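Local atomic coordinates of TonB-dependent siderophore receptor (Pseudomonas aeruginosa 39016, PDB entry 5NEC), a protein that probably takes up iron-loaded siderophores, and siderophore-drug conjugates, across the outer membrane in a TonB-dependent manner. Residues S216-L221 with R226-H231; T287-L292 with T297-S302. All coordinates share one frame; numbering follows the deposited sequence.

Contact 1: S216-L221 with R226-H231; sequences SLTFGL and RVTVSH
Thr218 and Thr228 meet hydroxyl to hydroxyl, with Thr218 OG1 and Thr228 OG1 2.8 Å apart in a hydrogen bond. They form a non-hydrogen-bonded antiparallel pair, with CA atoms closer than in the hydrogen-bonded pairs, and the two side chains cross obliquely. Different first torsions bring the oxygens together: OG1 of Thr218 stands opposite its own amide nitrogen (chi1 -156°), whereas OG1 of Thr228 lies beside its nitrogen and opposite the carbonyl carbon (chi1 -57°). CG2 of Thr228, anti to its own nitrogen, lies 3.5 Å from Leu217 O.

One step of two residues along, Ser216 and Ser230 repeat the pattern on the same face. Their OG atoms are 3.2 Å apart, a longer hydroxyl bond than that of the threonines, and Ser216 OG also makes weak hydrogen bonds to Gln153 and Ala154.

The other face is apolar. Phe219 faces Val227 with little side-chain overlap, CB of Phe219 lying 4.5 Å from CB of Val227; the ring instead brings CD1 near Val227 O, which sits at the ring edge. Beneath these side chains the hydrogen-bonded pairs Leu217-Val229 and Phe219-Val227 each exchange two backbone bonds. Of these four, the bond from Val227 N to Phe219 O is longer than the other three, at 3.2 Å.

At the turn end, Arg226 lays CG 3.6 Å from Gly220 O, then carries its guanidinium away to Asp291 and Glu289 in salt bridges. The short strand axes are antiparallel, at 174°. Strand 206-219 is flanked on its far side by strand 187-200, with Leu217 and Phe219 also touching Phe182 of strand 172-182, while strand 225-238 pairs onward with strand 276-291.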
loop_
_atom_site.group_PDB
_atom_site.type_symbol
_atom_site.label_atom_id
_atom_site.label_comp_id
_atom_site.label_asym_id
_atom_site.label_seq_id
_atom_site.Cartn_x
_atom_site.Cartn_y
_atom_site.Cartn_z
ATOM N N SER A 216 -7.050 -19.391 -10.543
ATOM C CA SER A 216 -5.706 -19.887 -10.354
ATOM C C SER A 216 -5.659 -21.428 -10.545
ATOM O O SER A 216 -6.562 -22.148 -10.114
ATOM C CB SER A 216 -5.263 -19.509 -8.959
ATOM O OG SER A 216 -3.898 -19.754 -8.792
ATOM N N LEU A 217 -4.620 -21.908 -11.223
ATOM C CA LEU A 217 -4.399 -23.331 -11.486
ATOM C C LEU A 217 -2.980 -23.667 -11.124
ATOM O O LEU A 217 -2.078 -22.953 -11.508
ATOM C CB LEU A 217 -4.561 -23.643 -12.965
ATOM C CG LEU A 217 -5.979 -23.795 -13.496
ATOM C CD1 LEU A 217 -5.959 -23.887 -15.008
ATOM C CD2 LEU A 217 -6.637 -25.042 -12.928
ATOM N N THR A 218 -2.773 -24.764 -10.408
ATOM C CA THR A 218 -1.431 -25.214 -10.098
ATOM C C THR A 218 -1.329 -26.713 -10.433
ATOM O O THR A 218 -2.302 -27.457 -10.272
ATOM C CB THR A 218 -1.084 -24.887 -8.636
ATOM O OG1 THR A 218 0.334 -24.814 -8.495
ATOM C CG2 THR A 218 -1.634 -25.954 -7.671
ATOM N N PHE A 219 -0.170 -27.133 -10.944
ATOM C CA PHE A 219 0.066 -28.510 -11.411
ATOM C C PHE A 219 1.372 -29.006 -10.847
ATOM O O PHE A 219 2.295 -28.223 -10.621
ATOM C CB PHE A 219 0.169 -28.592 -12.941
ATOM C CG PHE A 219 -1.055 -28.110 -13.682
ATOM C CD1 PHE A 219 -1.180 -26.785 -14.071
ATOM C CD2 PHE A 219 -2.053 -28.991 -14.028
ATOM C CE1 PHE A 219 -2.313 -26.345 -14.751
ATOM C CE2 PHE A 219 -3.180 -28.573 -14.718
ATOM C CZ PHE A 219 -3.324 -27.247 -15.069
ATOM N N GLY A 220 1.458 -30.325 -10.659
ATOM C CA GLY A 220 2.659 -30.973 -10.153
ATOM C C GLY A 220 2.835 -30.805 -8.657
ATOM O O GLY A 220 3.975 -30.690 -8.189
ATOM N N LEU A 221 1.724 -30.799 -7.909
ATOM C CA LEU A 221 1.773 -30.722 -6.438
ATOM C C LEU A 221 2.614 -31.861 -5.853
ATOM O O LEU A 221 2.463 -33.013 -6.248
ATOM C CB LEU A 221 0.362 -30.785 -5.842
ATOM C CG LEU A 221 -0.519 -29.548 -6.089
ATOM C CD1 LEU A 221 -1.965 -29.814 -5.688
ATOM C CD2 LEU A 221 0.027 -28.339 -5.355
ATOM N N ARG A 226 6.778 -27.890 -11.049
ATOM C CA ARG A 226 5.531 -27.208 -10.687
ATOM C C ARG A 226 5.236 -26.089 -11.690
ATOM O O ARG A 226 6.121 -25.320 -12.069
ATOM C CB ARG A 226 5.638 -26.641 -9.271
ATOM C CG ARG A 226 5.918 -27.717 -8.218
ATOM C CD ARG A 226 6.336 -27.183 -6.847
ATOM N NE ARG A 226 7.695 -26.617 -6.795
ATOM C CZ ARG A 226 8.834 -27.314 -6.903
ATOM N NH1 ARG A 226 10.027 -26.733 -6.820
ATOM N NH2 ARG A 226 8.805 -28.617 -7.115
ATOM N N VAL A 227 3.989 -26.024 -12.127
ATOM C CA VAL A 227 3.521 -25.008 -13.046
ATOM C C VAL A 227 2.297 -24.355 -12.429
ATOM O O VAL A 227 1.355 -25.050 -12.059
ATOM C CB VAL A 227 3.168 -25.607 -14.427
ATOM C CG1 VAL A 227 2.570 -24.557 -15.360
ATOM C CG2 VAL A 227 4.413 -26.211 -15.062
ATOM N N THR A 228 2.328 -23.023 -12.321
ATOM C CA THR A 228 1.195 -22.244 -11.830
ATOM C C THR A 228 0.786 -21.174 -12.845
ATOM O O THR A 228 1.636 -20.518 -13.443
ATOM C CB THR A 228 1.484 -21.607 -10.459
ATOM O OG1 THR A 228 1.838 -22.628 -9.516
ATOM C CG2 THR A 228 0.249 -20.902 -9.940
ATOM N N VAL A 229 -0.528 -21.015 -13.012
ATOM C CA VAL A 229 -1.142 -20.035 -13.894
ATOM C C VAL A 229 -2.215 -19.269 -13.098
ATOM O O VAL A 229 -3.159 -19.878 -12.610
ATOM C CB VAL A 229 -1.796 -20.722 -15.141
ATOM C CG1 VAL A 229 -2.546 -19.714 -16.014
ATOM C CG2 VAL A 229 -0.746 -21.415 -15.988
ATOM N N SER A 230 -2.074 -17.950 -13.006
ATOM C CA SER A 230 -3.021 -17.093 -12.290
ATOM C C SER A 230 -3.519 -15.980 -13.173
ATOM O O SER A 230 -2.781 -15.447 -13.987
ATOM C CB SER A 230 -2.360 -16.477 -11.066
ATOM O OG SER A 230 -2.115 -17.510 -10.118
ATOM N N HIS A 231 -4.778 -15.623 -13.008
ATOM C CA HIS A 231 -5.272 -14.395 -13.547
ATOM C C HIS A 231 -5.931 -13.605 -12.423
ATOM O O HIS A 231 -6.537 -14.194 -11.523
ATOM C CB HIS A 231 -6.229 -14.617 -14.719
ATOM C CG HIS A 231 -6.479 -13.369 -15.506
ATOM N ND1 HIS A 231 -5.682 -12.989 -16.567
ATOM C CD2 HIS A 231 -7.364 -12.362 -15.324
ATOM C CE1 HIS A 231 -6.096 -11.821 -17.027
ATOM N NE2 HIS A 231 -7.113 -11.417 -16.285
#

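Contact 2: T287-L292 with T297-S302; sequences TVEHDL and TIRNTS
Glu289 and Arg299 carry the ionic part of this contact. Their side chains run side by side from a non-hydrogen-bonded pair, aliphatic stems touching at Glu289 CG and Arg299 CG, 3.7 Å apart, before the charged ends meet at Glu289 OE2 and Arg299 NH1, 3.0 Å. Only OE2 and NH1 are paired between them, and the carboxylate and guanidinium planes are turned 65° apart, unlike a flat two-pronged bridge. Glu289 OE1 is bridged to Arg226, which leaves the carboxylate between two arginines and would probably favour its ionised form.

A charged-to-neutral hydrogen bond lies nearer the turn. Thr297 OG1 donates to Asp291 OD1 at 2.7 Å, arriving from above the carboxylate plane, 42° out of it. With chi1 at -60°, Thr297 has its hydroxyl beside its own nitrogen, and its methyl CG2 also falls against the same oxygen. OD1 accepts Arg226 as well, giving it two polar partners.

Backbone bonding is regular: Val288 pairs with Asn300, and His290 with Ile298, each through two N-H...O bonds of 2.8 to 2.9 Å between the N and O atoms of the paired residues.

Van der Waals contacts occur on both faces. Leu292 CD1 crosses over Ile298 to reach CB at 4.0 Å, and Ile298 CG2 lies equally near His290 CB. On the face of Glu289, the methyl CG2 of Thr287 meets polar groups, touching Thr301 OG1 at 3.7 Å and resting obliquely against the guanidinium of Arg299. Val288, His290, Ile298 and Asn300 share one face, and the salt-bridged residues line the other.

Strands 276-291 and 296-316, antiparallel and joined by a short turn, make a beta hairpin, the unit from which the transmembrane barrel of TonB-dependent receptors is built.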
loop_
_atom_site.group_PDB
_atom_site.type_symbol
_atom_site.label_atom_id
_atom_site.label_comp_id
_atom_site.label_asym_id
_atom_site.label_seq_id
_atom_site.Cartn_x
_atom_site.Cartn_y
_atom_site.Cartn_z
ATOM N N THR A 287 4.124 -19.206 -13.723
ATOM C CA THR A 287 5.329 -19.542 -12.960
ATOM C C THR A 287 5.692 -21.013 -13.206
ATOM O O THR A 287 4.854 -21.888 -12.997
ATOM C CB THR A 287 5.103 -19.281 -11.448
ATOM O OG1 THR A 287 4.662 -17.930 -11.262
ATOM C CG2 THR A 287 6.382 -19.464 -10.660
ATOM N N VAL A 288 6.924 -21.277 -13.655
ATOM C CA VAL A 288 7.453 -22.640 -13.828
ATOM C C VAL A 288 8.647 -22.849 -12.883
ATOM O O VAL A 288 9.607 -22.086 -12.933
ATOM C CB VAL A 288 7.888 -22.899 -15.288
ATOM C CG1 VAL A 288 8.434 -24.323 -15.450
ATOM C CG2 VAL A 288 6.712 -22.681 -16.231
ATOM N N GLU A 289 8.570 -23.861 -12.017
ATOM C CA GLU A 289 9.659 -24.226 -11.095
ATOM C C GLU A 289 10.137 -25.639 -11.387
ATOM O O GLU A 289 9.326 -26.526 -11.648
ATOM C CB GLU A 289 9.189 -24.216 -9.649
ATOM C CG GLU A 289 9.311 -22.898 -8.934
ATOM C CD GLU A 289 9.024 -23.050 -7.452
ATOM O OE1 GLU A 289 7.975 -23.647 -7.105
ATOM O OE2 GLU A 289 9.849 -22.592 -6.628
ATOM N N HIS A 290 11.443 -25.851 -11.308
ATOM C CA HIS A 290 12.018 -27.178 -11.467
ATOM C C HIS A 290 13.184 -27.366 -10.507
ATOM O O HIS A 290 14.117 -26.566 -10.500
ATOM C CB HIS A 290 12.484 -27.407 -12.920
ATOM C CG HIS A 290 13.154 -28.733 -13.130
ATOM N ND1 HIS A 290 12.502 -29.939 -12.938
ATOM C CD2 HIS A 290 14.420 -29.041 -13.484
ATOM C CE1 HIS A 290 13.339 -30.928 -13.176
ATOM N NE2 HIS A 290 14.507 -30.412 -13.515
ATOM N N ASP A 291 13.150 -28.433 -9.721
ATOM C CA ASP A 291 14.299 -28.794 -8.870
ATOM C C ASP A 291 15.372 -29.523 -9.705
ATOM O O ASP A 291 15.155 -30.636 -10.182
ATOM C CB ASP A 291 13.820 -29.613 -7.669
ATOM C CG ASP A 291 12.779 -28.861 -6.839
ATOM O OD1 ASP A 291 12.739 -27.611 -6.901
ATOM O OD2 ASP A 291 11.981 -29.488 -6.128
ATOM N N LEU A 292 16.495 -28.848 -9.939
ATOM C CA LEU A 292 17.590 -29.400 -10.719
ATOM C C LEU A 292 18.369 -30.437 -9.932
ATOM O O LEU A 292 18.841 -31.422 -10.505
ATOM C CB LEU A 292 18.557 -28.300 -11.140
ATOM C CG LEU A 292 18.008 -27.291 -12.127
ATOM C CD1 LEU A 292 18.914 -26.073 -12.128
ATOM C CD2 LEU A 292 17.927 -27.892 -13.518
ATOM N N THR A 297 16.986 -25.062 -7.199
ATOM C CA THR A 297 15.730 -24.866 -7.928
ATOM C C THR A 297 15.879 -23.720 -8.933
ATOM O O THR A 297 16.427 -22.668 -8.611
ATOM C CB THR A 297 14.567 -24.535 -6.965
ATOM O OG1 THR A 297 14.398 -25.614 -6.032
ATOM C CG2 THR A 297 13.250 -24.326 -7.728
ATOM N N ILE A 298 15.405 -23.956 -10.154
ATOM C CA ILE A 298 15.321 -22.926 -11.187
ATOM C C ILE A 298 13.860 -22.550 -11.374
ATOM O O ILE A 298 12.982 -23.409 -11.359
ATOM C CB ILE A 298 15.968 -23.340 -12.536
ATOM C CG1 ILE A 298 16.044 -22.128 -13.465
ATOM C CG2 ILE A 298 15.213 -24.471 -13.238
ATOM C CD1 ILE A 298 16.838 -22.370 -14.722
ATOM N N ARG A 299 13.612 -21.255 -11.550
ATOM C CA ARG A 299 12.249 -20.713 -11.585
ATOM C C ARG A 299 12.138 -19.642 -12.660
ATOM O O ARG A 299 13.017 -18.785 -12.772
ATOM C CB ARG A 299 11.935 -20.137 -10.226
ATOM C CG ARG A 299 10.536 -19.592 -10.022
ATOM C CD ARG A 299 10.621 -18.559 -8.921
ATOM N NE ARG A 299 9.315 -18.215 -8.392
ATOM C CZ ARG A 299 8.771 -18.714 -7.281
ATOM N NH1 ARG A 299 9.401 -19.641 -6.541
ATOM N NH2 ARG A 299 7.551 -18.301 -6.920
ATOM N N ASN A 300 11.090 -19.720 -13.477
ATOM C CA ASN A 300 10.789 -18.679 -14.461
ATOM C C ASN A 300 9.390 -18.177 -14.212
ATOM O O ASN A 300 8.481 -18.961 -14.028
ATOM C CB ASN A 300 10.923 -19.179 -15.897
ATOM C CG ASN A 300 10.937 -18.047 -16.902
ATOM O OD1 ASN A 300 11.989 -17.540 -17.267
ATOM N ND2 ASN A 300 9.758 -17.619 -17.331
ATOM N N THR A 301 9.234 -16.860 -14.215
ATOM C CA THR A 301 7.963 -16.214 -13.991
ATOM C C THR A 301 7.727 -15.223 -15.117
ATOM O O THR A 301 8.602 -14.429 -15.454
ATOM C CB THR A 301 7.956 -15.485 -12.640
ATOM O OG1 THR A 301 8.254 -16.430 -11.606
ATOM C CG2 THR A 301 6.582 -14.834 -12.348
ATOM N N SER A 302 6.538 -15.293 -15.702
ATOM C CA SER A 302 6.119 -14.369 -16.733
ATOM C C SER A 302 4.871 -13.680 -16.251
ATOM O O SER A 302 3.938 -14.345 -15.815
ATOM C CB SER A 302 5.831 -15.115 -18.028
ATOM O OG SER A 302 6.992 -15.812 -18.414
#

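Overall arrangement
From the N terminus, strand 206-219 leads into contact 1, which closes the short turn between 216-221 and 226-231. Strand 225-238 then runs away from this turn, and after the intervening loop strand 276-291 returns to the same end, where contact 2 closes the next turn before strand 296-316 departs. The two loops follow in series, neither nested nor crossing, with centres about 12 Å apart. Strands 225-238 and 276-291 join the hairpins edge to edge: Thr287 N lies 2.8 Å from Thr228 O, a probable hydrogen bond, and the salt bridges of Arg226 reinforce this seam. Four consecutive barrel strands are thus tied together.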